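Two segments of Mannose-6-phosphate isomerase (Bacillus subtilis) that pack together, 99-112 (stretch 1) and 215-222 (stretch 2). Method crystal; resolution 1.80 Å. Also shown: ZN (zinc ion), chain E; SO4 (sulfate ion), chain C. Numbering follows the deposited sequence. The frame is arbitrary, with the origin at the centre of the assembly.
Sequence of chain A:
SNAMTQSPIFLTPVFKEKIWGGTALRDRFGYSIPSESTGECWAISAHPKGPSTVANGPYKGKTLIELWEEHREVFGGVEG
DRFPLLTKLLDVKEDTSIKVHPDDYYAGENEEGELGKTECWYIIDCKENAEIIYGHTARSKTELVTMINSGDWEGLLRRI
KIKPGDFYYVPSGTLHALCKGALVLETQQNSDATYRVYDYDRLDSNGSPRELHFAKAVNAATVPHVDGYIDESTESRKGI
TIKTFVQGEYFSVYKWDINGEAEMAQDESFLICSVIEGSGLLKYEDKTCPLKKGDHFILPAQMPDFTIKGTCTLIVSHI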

ATOM      1  N   LYS A  99       7.299   6.774  12.550  1.00 20.65           N
ATOM      2  CA  LYS A  99       6.052   7.518  12.482  1.00 18.66           C
ATOM      3  C   LYS A  99       4.826   6.782  12.987  1.00 17.23           C
ATOM      4  O   LYS A  99       4.888   5.600  13.325  1.00 17.74           O
ATOM      5  CB  LYS A  99       5.829   7.900  11.008  1.00 20.79           C
ATOM      6  CG  LYS A  99       5.942   6.699  10.049  1.00 26.21           C
ATOM      7  CD  LYS A  99       6.074   7.164   8.600  1.00 29.14           C
ATOM      8  CE  LYS A  99       6.438   6.017   7.668  1.00 32.27           C
ATOM      9  NZ  LYS A  99       7.903   5.920   7.421  1.00 28.96           N
ATOM     10  N   VAL A 100       3.710   7.511  13.013  1.00 19.51           N
ATOM     11  CA  VAL A 100       2.413   6.968  13.400  1.00 18.58           C
ATOM     12  C   VAL A 100       1.356   7.628  12.503  1.00 17.69           C
ATOM     13  O   VAL A 100       1.475   8.813  12.158  1.00 18.38           O
ATOM     14  CB  VAL A 100       2.072   7.273  14.886  1.00 20.95           C
ATOM     15  CG1 VAL A 100       2.218   8.748  15.160  1.00 23.45           C
ATOM     16  CG2 VAL A 100       0.643   6.841  15.198  1.00 21.22           C
ATOM     17  N   HIS A 101       0.329   6.866  12.123  1.00 17.83           N
ATOM     18  CA  HIS A 101      -0.752   7.402  11.301  1.00 16.06           C
ATOM     19  C   HIS A 101      -1.975   7.482  12.182  1.00 15.93           C
ATOM     20  O   HIS A 101      -2.243   6.568  12.951  1.00 17.25           O
ATOM     21  CB  HIS A 101      -1.084   6.470  10.116  1.00 14.57           C
ATOM     22  CG  HIS A 101       0.053   6.278   9.175  1.00 16.82           C
ATOM     23  ND1 HIS A 101       0.596   7.317   8.450  1.00 16.75           N
ATOM     24  CD2 HIS A 101       0.732   5.162   8.808  1.00 14.00           C
ATOM     25  CE1 HIS A 101       1.562   6.849   7.678  1.00 17.39           C
ATOM     26  NE2 HIS A 101       1.663   5.548   7.876  1.00 15.33           N
ATOM     27  N   PRO A 102      -2.733   8.582  12.082  1.00 16.84           N
ATOM     28  CA  PRO A 102      -3.934   8.718  12.903  1.00 17.21           C
ATOM     29  C   PRO A 102      -5.083   7.885  12.353  1.00 17.99           C
ATOM     30  O   PRO A 102      -5.045   7.426  11.194  1.00 14.86           O
ATOM     31  CB  PRO A 102      -4.236  10.204  12.820  1.00 17.66           C
ATOM     32  CG  PRO A 102      -3.829  10.531  11.405  1.00 20.84           C
ATOM     33  CD  PRO A 102      -2.496   9.805  11.283  1.00 18.26           C
ATOM     34  N   ASP A 103      -6.107   7.695  13.189  1.00 17.24           N
ATOM     35  CA  ASP A 103      -7.286   6.954  12.778  1.00 19.58           C
ATOM     36  C   ASP A 103      -8.222   7.953  12.100  1.00 18.69           C
ATOM     37  O   ASP A 103      -7.892   9.141  12.016  1.00 19.81           O
ATOM     38  CB  ASP A 103      -7.945   6.266  13.998  1.00 22.45           C
ATOM     39  CG  ASP A 103      -8.609   7.246  14.966  1.00 25.70           C
ATOM     40  OD1 ASP A 103      -8.351   8.454  14.896  1.00 24.56           O
ATOM     41  OD2 ASP A 103      -9.396   6.782  15.814  1.00 31.21           O
ATOM     42  N   ASP A 104      -9.369   7.493  11.599  1.00 17.80           N
ATOM     43  CA  ASP A 104     -10.295   8.384  10.898  1.00 19.02           C
ATOM     44  C   ASP A 104     -10.758   9.584  11.738  1.00 19.87           C
ATOM     45  O   ASP A 104     -10.908  10.712  11.236  1.00 18.23           O
ATOM     46  CB  ASP A 104     -11.545   7.619  10.431  1.00 18.23           C
ATOM     47  CG  ASP A 104     -11.263   6.629   9.317  1.00 22.30           C
ATOM     48  OD1 ASP A 104     -10.180   6.706   8.683  1.00 20.29           O
ATOM     49  OD2 ASP A 104     -12.153   5.775   9.055  1.00 22.02           O
ATOM     50  N   TYR A 105     -11.017   9.343  13.014  1.00 20.75           N
ATOM     51  CA  TYR A 105     -11.472  10.437  13.874  1.00 20.61           C
ATOM     52  C   TYR A 105     -10.415  11.521  14.041  1.00 20.89           C
ATOM     53  O   TYR A 105     -10.676  12.708  13.808  1.00 21.66           O
ATOM     54  CB  TYR A 105     -11.848   9.909  15.259  1.00 22.40           C
ATOM     55  CG  TYR A 105     -12.174  11.030  16.220  1.00 23.24           C
ATOM     56  CD1 TYR A 105     -13.361  11.763  16.091  1.00 26.25           C
ATOM     57  CD2 TYR A 105     -11.274  11.386  17.221  1.00 24.95           C
ATOM     58  CE1 TYR A 105     -13.641  12.834  16.947  1.00 28.07           C
ATOM     59  CE2 TYR A 105     -11.538  12.454  18.082  1.00 27.88           C
ATOM     60  CZ  TYR A 105     -12.723  13.171  17.935  1.00 29.46           C
ATOM     61  OH  TYR A 105     -12.974  14.230  18.775  1.00 34.45           O
ATOM     62  N   TYR A 106      -9.221  11.122  14.451  1.00 21.01           N
ATOM     63  CA  TYR A 106      -8.171  12.102  14.672  1.00 22.00           C
ATOM     64  C   TYR A 106      -7.760  12.810  13.397  1.00 22.99           C
ATOM     65  O   TYR A 106      -7.509  14.016  13.411  1.00 21.44           O
ATOM     66  CB  TYR A 106      -6.940  11.464  15.299  1.00 22.85           C
ATOM     67  CG  TYR A 106      -6.004  12.493  15.906  1.00 24.42           C
ATOM     68  CD1 TYR A 106      -6.173  12.916  17.231  1.00 26.85           C
ATOM     69  CD2 TYR A 106      -4.967  13.055  15.155  1.00 24.64           C
ATOM     70  CE1 TYR A 106      -5.326  13.882  17.804  1.00 26.96           C
ATOM     71  CE2 TYR A 106      -4.103  14.028  15.720  1.00 27.72           C
ATOM     72  CZ  TYR A 106      -4.295  14.434  17.044  1.00 27.84           C
ATOM     73  OH  TYR A 106      -3.477  15.395  17.611  1.00 25.82           O
ATOM     74  N   ALA A 107      -7.685  12.054  12.302  1.00 19.82           N
ATOM     75  CA  ALA A 107      -7.304  12.624  11.011  1.00 20.60           C
ATOM     76  C   ALA A 107      -8.339  13.633  10.555  1.00 22.37           C
ATOM     77  O   ALA A 107      -8.002  14.721  10.090  1.00 22.56           O
ATOM     78  CB  ALA A 107      -7.166  11.513   9.954  1.00 19.90           C
ATOM     79  N   GLY A 108      -9.608  13.259  10.680  1.00 22.77           N
ATOM     80  CA  GLY A 108     -10.680  14.144  10.262  1.00 24.90           C
ATOM     81  C   GLY A 108     -10.697  15.406  11.104  1.00 23.32           C
ATOM     82  O   GLY A 108     -10.859  16.494  10.578  1.00 25.54           O
ATOM     83  N   GLU A 109     -10.506  15.255  12.411  1.00 24.39           N
ATOM     84  CA  GLU A 109     -10.498  16.399  13.322  1.00 24.64           C
ATOM     85  C   GLU A 109      -9.292  17.317  13.181  1.00 25.84           C
ATOM     86  O   GLU A 109      -9.424  18.548  13.265  1.00 25.99           O
ATOM     87  CB  GLU A 109     -10.566  15.911  14.781  1.00 28.03           C
ATOM     88  CG  GLU A 109     -11.922  15.334  15.161  1.00 30.20           C
ATOM     89  CD  GLU A 109     -13.029  16.349  14.973  1.00 34.38           C
ATOM     90  OE1 GLU A 109     -13.006  17.376  15.673  1.00 37.94           O
ATOM     91  OE2 GLU A 109     -13.917  16.127  14.124  1.00 38.24           O
ATOM     92  N   ASN A 110      -8.119  16.736  12.965  1.00 25.82           N
ATOM     93  CA  ASN A 110      -6.893  17.523  12.891  1.00 25.41           C
ATOM     94  C   ASN A 110      -6.279  17.724  11.518  1.00 26.02           C
ATOM     95  O   ASN A 110      -5.374  18.552  11.373  1.00 26.14           O
ATOM     96  CB  ASN A 110      -5.850  16.908  13.821  1.00 26.95           C
ATOM     97  CG  ASN A 110      -6.310  16.887  15.258  1.00 29.49           C
ATOM     98  OD1 ASN A 110      -6.050  17.823  16.020  1.00 31.43           O
ATOM     99  ND2 ASN A 110      -7.024  15.826  15.635  1.00 28.81           N
ATOM    100  N   GLU A 111      -6.751  16.982  10.520  1.00 23.47           N
ATOM    101  CA  GLU A 111      -6.201  17.104   9.171  1.00 24.24           C
ATOM    102  C   GLU A 111      -7.283  17.436   8.156  1.00 24.05           C
ATOM    103  O   GLU A 111      -7.278  16.939   7.028  1.00 23.49           O
ATOM    104  CB  GLU A 111      -5.465  15.812   8.742  1.00 24.93           C
ATOM    105  CG  GLU A 111      -4.317  15.351   9.666  1.00 25.11           C
ATOM    106  CD  GLU A 111      -3.336  16.458  10.030  1.00 28.29           C
ATOM    107  OE1 GLU A 111      -2.947  17.246   9.144  1.00 28.01           O
ATOM    108  OE2 GLU A 111      -2.939  16.535  11.214  1.00 29.16           O
ATOM    109  N   GLU A 112      -8.236  18.255   8.582  1.00 25.45           N
ATOM    110  CA  GLU A 112      -9.307  18.723   7.706  1.00 26.94           C
ATOM    111  C   GLU A 112     -10.049  17.685   6.850  1.00 26.51           C
ATOM    112  O   GLU A 112     -10.147  17.811   5.620  1.00 25.05           O
ATOM    113  CB  GLU A 112      -8.742  19.838   6.827  1.00 30.48           C
ATOM    114  CG  GLU A 112      -8.318  21.048   7.664  1.00 35.49           C
ATOM    115  CD  GLU A 112      -9.519  21.748   8.290  1.00 39.39           C
ATOM    116  OE1 GLU A 112     -10.212  22.466   7.544  1.00 39.48           O
ATOM    117  OE2 GLU A 112      -9.784  21.580   9.509  1.00 41.51           O
ATOM    118  N   ALA A 215       3.862  16.220  18.932  1.00 26.77           N
ATOM    119  CA  ALA A 215       2.610  16.267  19.688  1.00 25.92           C
ATOM    120  C   ALA A 215       1.537  15.399  19.058  1.00 24.43           C
ATOM    121  O   ALA A 215       0.927  14.556  19.720  1.00 22.27           O
ATOM    122  CB  ALA A 215       2.110  17.715  19.791  1.00 27.40           C
ATOM    123  N   LYS A 216       1.310  15.605  17.768  1.00 22.68           N
ATOM    124  CA  LYS A 216       0.292  14.832  17.077  1.00 21.73           C
ATOM    125  C   LYS A 216       0.588  13.343  17.103  1.00 21.65           C
ATOM    126  O   LYS A 216      -0.326  12.537  17.251  1.00 21.12           O
ATOM    127  CB  LYS A 216       0.133  15.324  15.636  1.00 22.87           C
ATOM    128  CG  LYS A 216      -0.634  16.643  15.530  1.00 24.31           C
ATOM    129  CD  LYS A 216      -0.872  17.042  14.086  1.00 27.97           C
ATOM    130  CE  LYS A 216      -1.811  18.224  13.989  1.00 32.11           C
ATOM    131  NZ  LYS A 216      -2.092  18.576  12.573  1.00 34.01           N
ATOM    132  N   ALA A 217       1.858  12.971  16.957  1.00 19.95           N
ATOM    133  CA  ALA A 217       2.224  11.562  16.973  1.00 20.02           C
ATOM    134  C   ALA A 217       1.892  10.960  18.330  1.00 20.79           C
ATOM    135  O   ALA A 217       1.336   9.864  18.434  1.00 20.58           O
ATOM    136  CB  ALA A 217       3.728  11.396  16.691  1.00 19.19           C
ATOM    137  N   VAL A 218       2.248  11.675  19.385  1.00 22.61           N
ATOM    138  CA  VAL A 218       1.975  11.156  20.724  1.00 22.04           C
ATOM    139  C   VAL A 218       0.468  11.059  20.957  1.00 19.94           C
ATOM    140  O   VAL A 218      -0.025  10.080  21.526  1.00 23.08           O
ATOM    141  CB  VAL A 218       2.649  12.044  21.788  1.00 22.58           C
ATOM    142  CG1 VAL A 218       2.309  11.529  23.179  1.00 24.17           C
ATOM    143  CG2 VAL A 218       4.176  12.001  21.583  1.00 22.78           C
ATOM    144  N   ASN A 219      -0.271  12.056  20.490  1.00 21.66           N
ATOM    145  CA  ASN A 219      -1.729  12.038  20.636  1.00 20.40           C
ATOM    146  C   ASN A 219      -2.359  10.879  19.855  1.00 20.36           C
ATOM    147  O   ASN A 219      -3.302  10.242  20.321  1.00 19.09           O
ATOM    148  CB  ASN A 219      -2.325  13.348  20.140  1.00 24.38           C
ATOM    149  CG  ASN A 219      -2.363  14.417  21.215  1.00 31.09           C
ATOM    150  OD1 ASN A 219      -3.186  14.354  22.136  1.00 35.28           O
ATOM    151  ND2 ASN A 219      -1.479  15.394  21.112  1.00 29.54           N
ATOM    152  N   ALA A 220      -1.842  10.601  18.665  1.00 19.43           N
ATOM    153  CA  ALA A 220      -2.421   9.536  17.845  1.00 20.27           C
ATOM    154  C   ALA A 220      -1.960   8.137  18.181  1.00 20.57           C
ATOM    155  O   ALA A 220      -2.622   7.145  17.831  1.00 19.94           O
ATOM    156  CB  ALA A 220      -2.139   9.811  16.367  1.00 19.45           C
ATOM    157  N   ALA A 221      -0.829   8.051  18.863  1.00 19.69           N
ATOM    158  CA  ALA A 221      -0.232   6.769  19.187  1.00 20.29           C
ATOM    159  C   ALA A 221      -0.955   5.968  20.246  1.00 21.64           C
ATOM    160  O   ALA A 221      -1.400   6.499  21.258  1.00 22.53           O
ATOM    161  CB  ALA A 221       1.241   6.973  19.599  1.00 21.08           C
ATOM    162  N   THR A 222      -1.057   4.672  19.994  1.00 21.17           N
ATOM    163  CA  THR A 222      -1.679   3.749  20.917  1.00 21.15           C
ATOM    164  C   THR A 222      -0.641   3.384  21.976  1.00 21.83           C
ATOM    165  O   THR A 222       0.436   2.901  21.647  1.00 20.29           O
ATOM    166  CB  THR A 222      -2.070   2.483  20.206  1.00 21.30           C
ATOM    167  OG1 THR A 222      -2.982   2.819  19.166  1.00 20.50           O
ATOM    168  CG2 THR A 222      -2.707   1.486  21.173  1.00 23.96           C
TER
HETATM  169 ZN    ZN E 604       3.476   3.999   7.108  0.95 52.15          ZN
HETATM  170  S   SO4 C 601       8.247   8.765   5.283  1.00 26.41           S
HETATM  171  O1  SO4 C 601       9.425   8.501   6.147  1.00 23.62           O
HETATM  172  O2  SO4 C 601       8.678   9.327   4.000  1.00 21.25           O
HETATM  173  O3  SO4 C 601       7.318   9.684   5.960  1.00 25.23           O
HETATM  174  O4  SO4 C 601       7.556   7.484   5.035  1.00 24.01           O
HETATM  175  O   HOH W   1      -4.715   7.421  16.280  1.00 27.07           O
HETATM  176  O   HOH W   2       2.285   4.795   4.942  1.00 35.97           O

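Stretch 2 is the end of a helix, residues 215-220, followed by Ala221 and Thr222, outside the helix. Stretch 1 begins as the end of a strand at Lys99 and Val100, passes through a loop, and forms a helix over residues 104-110. The two helices run roughly antiparallel, at 148° between their N-to-C directions. Their axes come no closer than 11.4 Å, so long side chains have to bridge the gap between them. The backbones approach more closely before the stretch 1 helix begins. There the CA atoms of Val100 and Ala217 lie 5.8 Å apart, and those of Pro102 and Ala220 5.2 Å apart. Together the two stretches bury 412 Å² of surface.

Ala215 makes no contact with stretch 1. Its carbonyl still matters locally, because Ala215 O accepts a hydrogen bond from Asn219 ND2 at 2.9 Å.

Lys216 makes the polar link. Its CA-to-CB bond points sideways, but the chain is long: after chi1 in m, the other three chi angles are all t. This extended form carries the ammonium group to the C-terminal end of the stretch 1 helix. Lys216 NZ forms a salt bridge with Glu111 OE2 at 2.6 Å, a short contact between opposite charges. Lys216 NZ also makes a weak hydrogen bond to Asn110 O at 3.5 Å. Asn110 O and Glu111 OE2 are both acceptors and do not bond to each other; the ammonium group serves both. Further back along the chain, Lys216 CG lies 3.7 Å from Tyr106 OH.

Ala217 packs against the strand end. Val100 points toward stretch 2, and Val100 CG1 lies 3.3 Å from Ala217 CA and 3.4 Å from Ala217 CB. The valine methyl comes right up to the helix backbone at Ala217. This is a tight apolar contact between two buried residues.

Val218 points away and takes no part. Asn219 points toward stretch 1, and Asn219 CB lies 3.5 Å from Tyr106 OH. Tyr106, with chi1 in t, reaches across from its own helix and sets its ring obliquely to Asn219 CB and Ala220 CB. The helix that carries this tyrosine is capped at its N-terminus by Asp103: Asp103 OD1 accepts a hydrogen bond from Tyr106 N at 2.8 Å.

Ala220 points toward stretch 1 and meets three of its side chains. Ala220 CB lies 4.1 Å from Pro102 CB, 4.2 Å from Val100 CG2 and 4.5 Å from Tyr106 CD2. These are apolar contacts between carbon atoms. The carbonyl is served separately by water 1, which donates to Ala220 O at 2.6 Å. The same water accepts a weak hydrogen bond from Asp103 N at 3.4 Å and so bridges the two backbones.

Ala221 is the first residue to leave helical geometry. Ala221 CB lies 4.4 Å from Val100 CG2, which extends the apolar patch. Thr222 makes no contact with stretch 1.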